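Local coordinates for protein enoyl-CoA hydratase carB homologue (Streptomyces cattleya, PDB 5O34) that probably acts as a crotonase-family lyase on a coenzyme A-linked or related substrate in the biosynthesis of the carbapenem antibiotic thienamycin, at residues Tyr132-Ala144 with Val248-Val260. Sequence-based numbering, arbitrary orientation.
Sequences YTTVAAISKPVIA and VQSTRPRVNAPFV
Arg252 reaches into the loop where helix 120-137 gives way to strand 142-146, and most of its side chain lies against backbone carbonyls there. CB lies 3.6 Å from Ser139 O, CG passes Ser139 O loosely at 4.2 Å, and CD sits 3.2 Å from Ile138 O. With CG swung away from the backbone N (chi1 -151°) and the chain bent at the next bond (chi2 -100°), the guanidinium reaches the C-terminal end of the helix. NE forms a salt bridge with Asp162, whose carboxylate also takes the N-H of Val142. CZ faces Val135 O, on which NH1 and NH2 close end-on, each at 2.8 Å, from opposite faces of the carbonyl plane; NH1 also bonds Ile138 O at 2.8 Å, and NH2 touches Val142 CG2. Lys140 O, near NE but not hydrogen-bonded to it, lies over one guanidinium face, toward its rim; Asn256 ND2 sits over the centre of the opposite face and gives a fairly straight bond (163°) to a lone pair of Ala136 O, while its OD1 is bonded by Arg196 of a neighbouring subunit. The positive group probably offsets the helix dipole. Ala136 CB meets the Phe259 ring at its edge, and Pro141 CG presses on Val248 CG1. In this crotonase-like fold the arginine joins helix 252-273, the last one modelled, to the carbonyl end of helix 120-137 and the loop leading into strand 142-146.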
loop_
_atom_site.group_PDB
_atom_site.type_symbol
_atom_site.label_atom_id
_atom_site.label_comp_id
_atom_site.label_asym_id
_atom_site.label_seq_id
_atom_site.Cartn_x
_atom_site.Cartn_y
_atom_site.Cartn_z
ATOM N N TYR A 132 -15.794 -0.170 -13.920
ATOM C CA TYR A 132 -14.683 0.144 -13.009
ATOM C C TYR A 132 -13.637 1.046 -13.659
ATOM O O TYR A 132 -13.165 1.986 -13.013
ATOM C CB TYR A 132 -14.029 -1.120 -12.428
ATOM C CG TYR A 132 -14.957 -2.053 -11.677
ATOM C CD1 TYR A 132 -16.124 -1.580 -11.069
ATOM C CD2 TYR A 132 -14.631 -3.392 -11.500
ATOM C CE1 TYR A 132 -16.967 -2.432 -10.353
ATOM C CE2 TYR A 132 -15.450 -4.243 -10.758
ATOM C CZ TYR A 132 -16.626 -3.762 -10.207
ATOM O OH TYR A 132 -17.466 -4.612 -9.538
ATOM N N THR A 133 -13.309 0.794 -14.948
ATOM C CA THR A 133 -12.327 1.606 -15.671
ATOM C C THR A 133 -12.814 3.024 -15.916
ATOM O O THR A 133 -12.002 3.940 -15.778
ATOM C CB THR A 133 -11.814 0.943 -16.968
ATOM O OG1 THR A 133 -12.908 0.548 -17.800
ATOM C CG2 THR A 133 -10.887 -0.245 -16.697
ATOM N N THR A 134 -14.119 3.230 -16.237
ATOM C CA THR A 134 -14.641 4.581 -16.511
ATOM C C THR A 134 -14.708 5.414 -15.203
ATOM O O THR A 134 -14.158 6.517 -15.176
ATOM C CB THR A 134 -15.953 4.562 -17.348
ATOM O OG1 THR A 134 -16.234 5.878 -17.821
ATOM C CG2 THR A 134 -17.159 4.077 -16.570
ATOM N N VAL A 135 -15.301 4.863 -14.116
ATOM C CA VAL A 135 -15.403 5.537 -12.809
ATOM C C VAL A 135 -14.017 6.044 -12.349
ATOM O O VAL A 135 -13.912 7.168 -11.858
ATOM C CB VAL A 135 -16.091 4.641 -11.738
ATOM C CG1 VAL A 135 -16.058 5.287 -10.349
ATOM C CG2 VAL A 135 -17.531 4.325 -12.134
ATOM N N ALA A 136 -12.962 5.232 -12.563
ATOM C CA ALA A 136 -11.578 5.546 -12.207
ATOM C C ALA A 136 -10.832 6.389 -13.258
ATOM O O ALA A 136 -9.891 7.100 -12.894
ATOM C CB ALA A 136 -10.813 4.260 -11.935
ATOM N N ALA A 137 -11.239 6.322 -14.549
ATOM C CA ALA A 137 -10.538 7.075 -15.609
ATOM C C ALA A 137 -11.106 8.473 -15.933
ATOM O O ALA A 137 -10.387 9.254 -16.556
ATOM C CB ALA A 137 -10.425 6.251 -16.882
ATOM N N ILE A 138 -12.350 8.807 -15.515
ATOM C CA ILE A 138 -12.927 10.143 -15.791
ATOM C C ILE A 138 -12.119 11.248 -15.082
ATOM O O ILE A 138 -11.460 10.973 -14.077
ATOM C CB ILE A 138 -14.468 10.270 -15.543
ATOM C CG1 ILE A 138 -14.871 10.056 -14.058
ATOM C CG2 ILE A 138 -15.277 9.356 -16.482
ATOM C CD1 ILE A 138 -16.051 10.975 -13.616
ATOM N N SER A 139 -12.122 12.472 -15.635
ATOM C CA SER A 139 -11.355 13.589 -15.083
ATOM C C SER A 139 -11.981 14.235 -13.822
ATOM O O SER A 139 -11.293 14.974 -13.116
ATOM C CB SER A 139 -11.086 14.637 -16.161
ATOM O OG SER A 139 -12.217 15.467 -16.377
ATOM N N LYS A 140 -13.269 13.950 -13.549
ATOM C CA LYS A 140 -14.005 14.505 -12.409
ATOM C C LYS A 140 -13.880 13.635 -11.145
ATOM O O LYS A 140 -14.075 12.417 -11.240
ATOM C CB LYS A 140 -15.515 14.667 -12.749
ATOM C CG LYS A 140 -15.850 15.182 -14.158
ATOM C CD LYS A 140 -15.537 16.665 -14.325
ATOM C CE LYS A 140 -15.606 17.094 -15.765
ATOM N NZ LYS A 140 -16.944 17.624 -16.097
ATOM N N PRO A 141 -13.668 14.234 -9.944
ATOM C CA PRO A 141 -13.641 13.422 -8.717
ATOM C C PRO A 141 -15.026 12.875 -8.408
ATOM O O PRO A 141 -16.033 13.519 -8.700
ATOM C CB PRO A 141 -13.197 14.410 -7.630
ATOM C CG PRO A 141 -12.652 15.561 -8.350
ATOM C CD PRO A 141 -13.423 15.652 -9.631
ATOM N N VAL A 142 -15.066 11.671 -7.841
ATOM C CA VAL A 142 -16.304 10.977 -7.499
ATOM C C VAL A 142 -16.292 10.663 -6.006
ATOM O O VAL A 142 -15.328 10.086 -5.507
ATOM C CB VAL A 142 -16.507 9.695 -8.361
ATOM C CG1 VAL A 142 -17.893 9.098 -8.148
ATOM C CG2 VAL A 142 -16.267 9.977 -9.845
ATOM N N ILE A 143 -17.372 11.035 -5.302
ATOM C CA ILE A 143 -17.544 10.775 -3.873
ATOM C C ILE A 143 -18.588 9.694 -3.704
ATOM O O ILE A 143 -19.684 9.849 -4.209
ATOM C CB ILE A 143 -17.943 12.053 -3.080
ATOM C CG1 ILE A 143 -16.879 13.155 -3.196
ATOM C CG2 ILE A 143 -18.264 11.731 -1.604
ATOM C CD1 ILE A 143 -17.396 14.536 -2.814
ATOM N N ALA A 144 -18.270 8.615 -2.987
ATOM C CA ALA A 144 -19.240 7.570 -2.685
ATOM C C ALA A 144 -19.758 7.825 -1.256
ATOM O O ALA A 144 -18.960 8.053 -0.349
ATOM C CB ALA A 144 -18.598 6.198 -2.789
ATOM N N VAL A 248 -7.696 20.165 -10.630
ATOM C CA VAL A 248 -8.264 18.895 -10.187
ATOM C C VAL A 248 -8.341 17.885 -11.346
ATOM O O VAL A 248 -7.963 16.723 -11.179
ATOM C CB VAL A 248 -9.655 19.130 -9.508
ATOM C CG1 VAL A 248 -10.378 17.829 -9.242
ATOM C CG2 VAL A 248 -9.523 19.926 -8.211
ATOM N N GLN A 249 -8.825 18.340 -12.512
ATOM C CA GLN A 249 -9.058 17.525 -13.704
ATOM C C GLN A 249 -7.788 17.143 -14.474
ATOM O O GLN A 249 -7.840 16.197 -15.255
ATOM C CB GLN A 249 -10.098 18.187 -14.614
ATOM C CG GLN A 249 -11.492 18.228 -13.954
ATOM C CD GLN A 249 -12.533 19.092 -14.631
ATOM O OE1 GLN A 249 -13.487 19.551 -13.997
ATOM N NE2 GLN A 249 -12.425 19.284 -15.936
ATOM N N SER A 250 -6.653 17.828 -14.237
ATOM C CA SER A 250 -5.369 17.473 -14.855
ATOM C C SER A 250 -4.603 16.512 -13.922
ATOM O O SER A 250 -3.534 16.027 -14.295
ATOM C CB SER A 250 -4.514 18.714 -15.104
ATOM O OG SER A 250 -5.139 19.639 -15.979
ATOM N N THR A 251 -5.139 16.262 -12.706
ATOM C CA THR A 251 -4.528 15.413 -11.674
ATOM C C THR A 251 -5.232 14.055 -11.543
ATOM O O THR A 251 -4.575 13.022 -11.653
ATOM C CB THR A 251 -4.441 16.177 -10.326
ATOM O OG1 THR A 251 -3.693 17.381 -10.504
ATOM C CG2 THR A 251 -3.790 15.353 -9.225
ATOM N N ARG A 252 -6.557 14.071 -11.291
ATOM C CA ARG A 252 -7.413 12.900 -11.088
ATOM C C ARG A 252 -7.166 11.758 -12.107
ATOM O O ARG A 252 -6.916 10.629 -11.666
ATOM C CB ARG A 252 -8.897 13.317 -11.045
ATOM C CG ARG A 252 -9.792 12.416 -10.201
ATOM C CD ARG A 252 -10.555 11.434 -11.053
ATOM N NE ARG A 252 -11.359 10.531 -10.238
ATOM C CZ ARG A 252 -12.032 9.487 -10.707
ATOM N NH1 ARG A 252 -12.014 9.203 -12.003
ATOM N NH2 ARG A 252 -12.730 8.719 -9.884
ATOM N N PRO A 253 -7.164 12.004 -13.449
ATOM C CA PRO A 253 -6.933 10.887 -14.385
ATOM C C PRO A 253 -5.485 10.393 -14.483
ATOM O O PRO A 253 -5.287 9.216 -14.783
ATOM C CB PRO A 253 -7.451 11.428 -15.719
ATOM C CG PRO A 253 -7.254 12.881 -15.626
ATOM C CD PRO A 253 -7.443 13.258 -14.185
ATOM N N ARG A 254 -4.485 11.258 -14.219
ATOM C CA ARG A 254 -3.066 10.863 -14.280
ATOM C C ARG A 254 -2.668 10.023 -13.052
ATOM O O ARG A 254 -2.045 8.967 -13.193
ATOM C CB ARG A 254 -2.142 12.080 -14.463
ATOM C CG ARG A 254 -2.693 13.094 -15.454
ATOM C CD ARG A 254 -1.642 13.771 -16.316
ATOM N NE ARG A 254 -2.074 15.111 -16.733
ATOM C CZ ARG A 254 -2.963 15.363 -17.694
ATOM N NH1 ARG A 254 -3.532 14.365 -18.361
ATOM N NH2 ARG A 254 -3.296 16.612 -17.986
ATOM N N VAL A 255 -3.077 10.477 -11.859
ATOM C CA VAL A 255 -2.853 9.818 -10.573
ATOM C C VAL A 255 -3.536 8.412 -10.527
ATOM O O VAL A 255 -2.999 7.483 -9.921
ATOM C CB VAL A 255 -3.307 10.781 -9.438
ATOM C CG1 VAL A 255 -3.697 10.045 -8.169
ATOM C CG2 VAL A 255 -2.241 11.839 -9.145
ATOM N N ASN A 256 -4.685 8.256 -11.208
ATOM C CA ASN A 256 -5.429 6.996 -11.299
ATOM C C ASN A 256 -4.984 6.055 -12.433
ATOM O O ASN A 256 -5.401 4.902 -12.421
ATOM C CB ASN A 256 -6.937 7.265 -11.407
ATOM C CG ASN A 256 -7.617 7.638 -10.114
ATOM O OD1 ASN A 256 -6.981 7.915 -9.089
ATOM N ND2 ASN A 256 -8.943 7.666 -10.142
ATOM N N ALA A 257 -4.149 6.520 -13.396
ATOM C CA ALA A 257 -3.676 5.703 -14.534
ATOM C C ALA A 257 -3.115 4.305 -14.136
ATOM O O ALA A 257 -3.596 3.318 -14.699
ATOM C CB ALA A 257 -2.675 6.476 -15.383
ATOM N N PRO A 258 -2.188 4.155 -13.148
ATOM C CA PRO A 258 -1.757 2.793 -12.756
ATOM C C PRO A 258 -2.917 1.895 -12.277
ATOM O O PRO A 258 -2.953 0.705 -12.624
ATOM C CB PRO A 258 -0.743 3.051 -11.633
ATOM C CG PRO A 258 -0.284 4.466 -11.844
ATOM C CD PRO A 258 -1.487 5.186 -12.340
ATOM N N PHE A 259 -3.892 2.478 -11.527
ATOM C CA PHE A 259 -5.083 1.784 -11.019
ATOM C C PHE A 259 -5.988 1.324 -12.172
ATOM O O PHE A 259 -6.475 0.185 -12.167
ATOM C CB PHE A 259 -5.837 2.675 -10.008
ATOM C CG PHE A 259 -7.059 2.046 -9.381
ATOM C CD1 PHE A 259 -6.938 1.168 -8.310
ATOM C CD2 PHE A 259 -8.333 2.347 -9.847
ATOM C CE1 PHE A 259 -8.068 0.579 -7.735
ATOM C CE2 PHE A 259 -9.466 1.762 -9.268
ATOM C CZ PHE A 259 -9.327 0.878 -8.218
ATOM N N VAL A 260 -6.168 2.194 -13.182
ATOM C CA VAL A 260 -6.955 1.889 -14.387
ATOM C C VAL A 260 -6.272 0.743 -15.179
ATOM O O VAL A 260 -6.957 -0.188 -15.616
ATOM C CB VAL A 260 -7.188 3.157 -15.263
ATOM C CG1 VAL A 260 -7.854 2.812 -16.594
ATOM C CG2 VAL A 260 -8.002 4.214 -14.509
#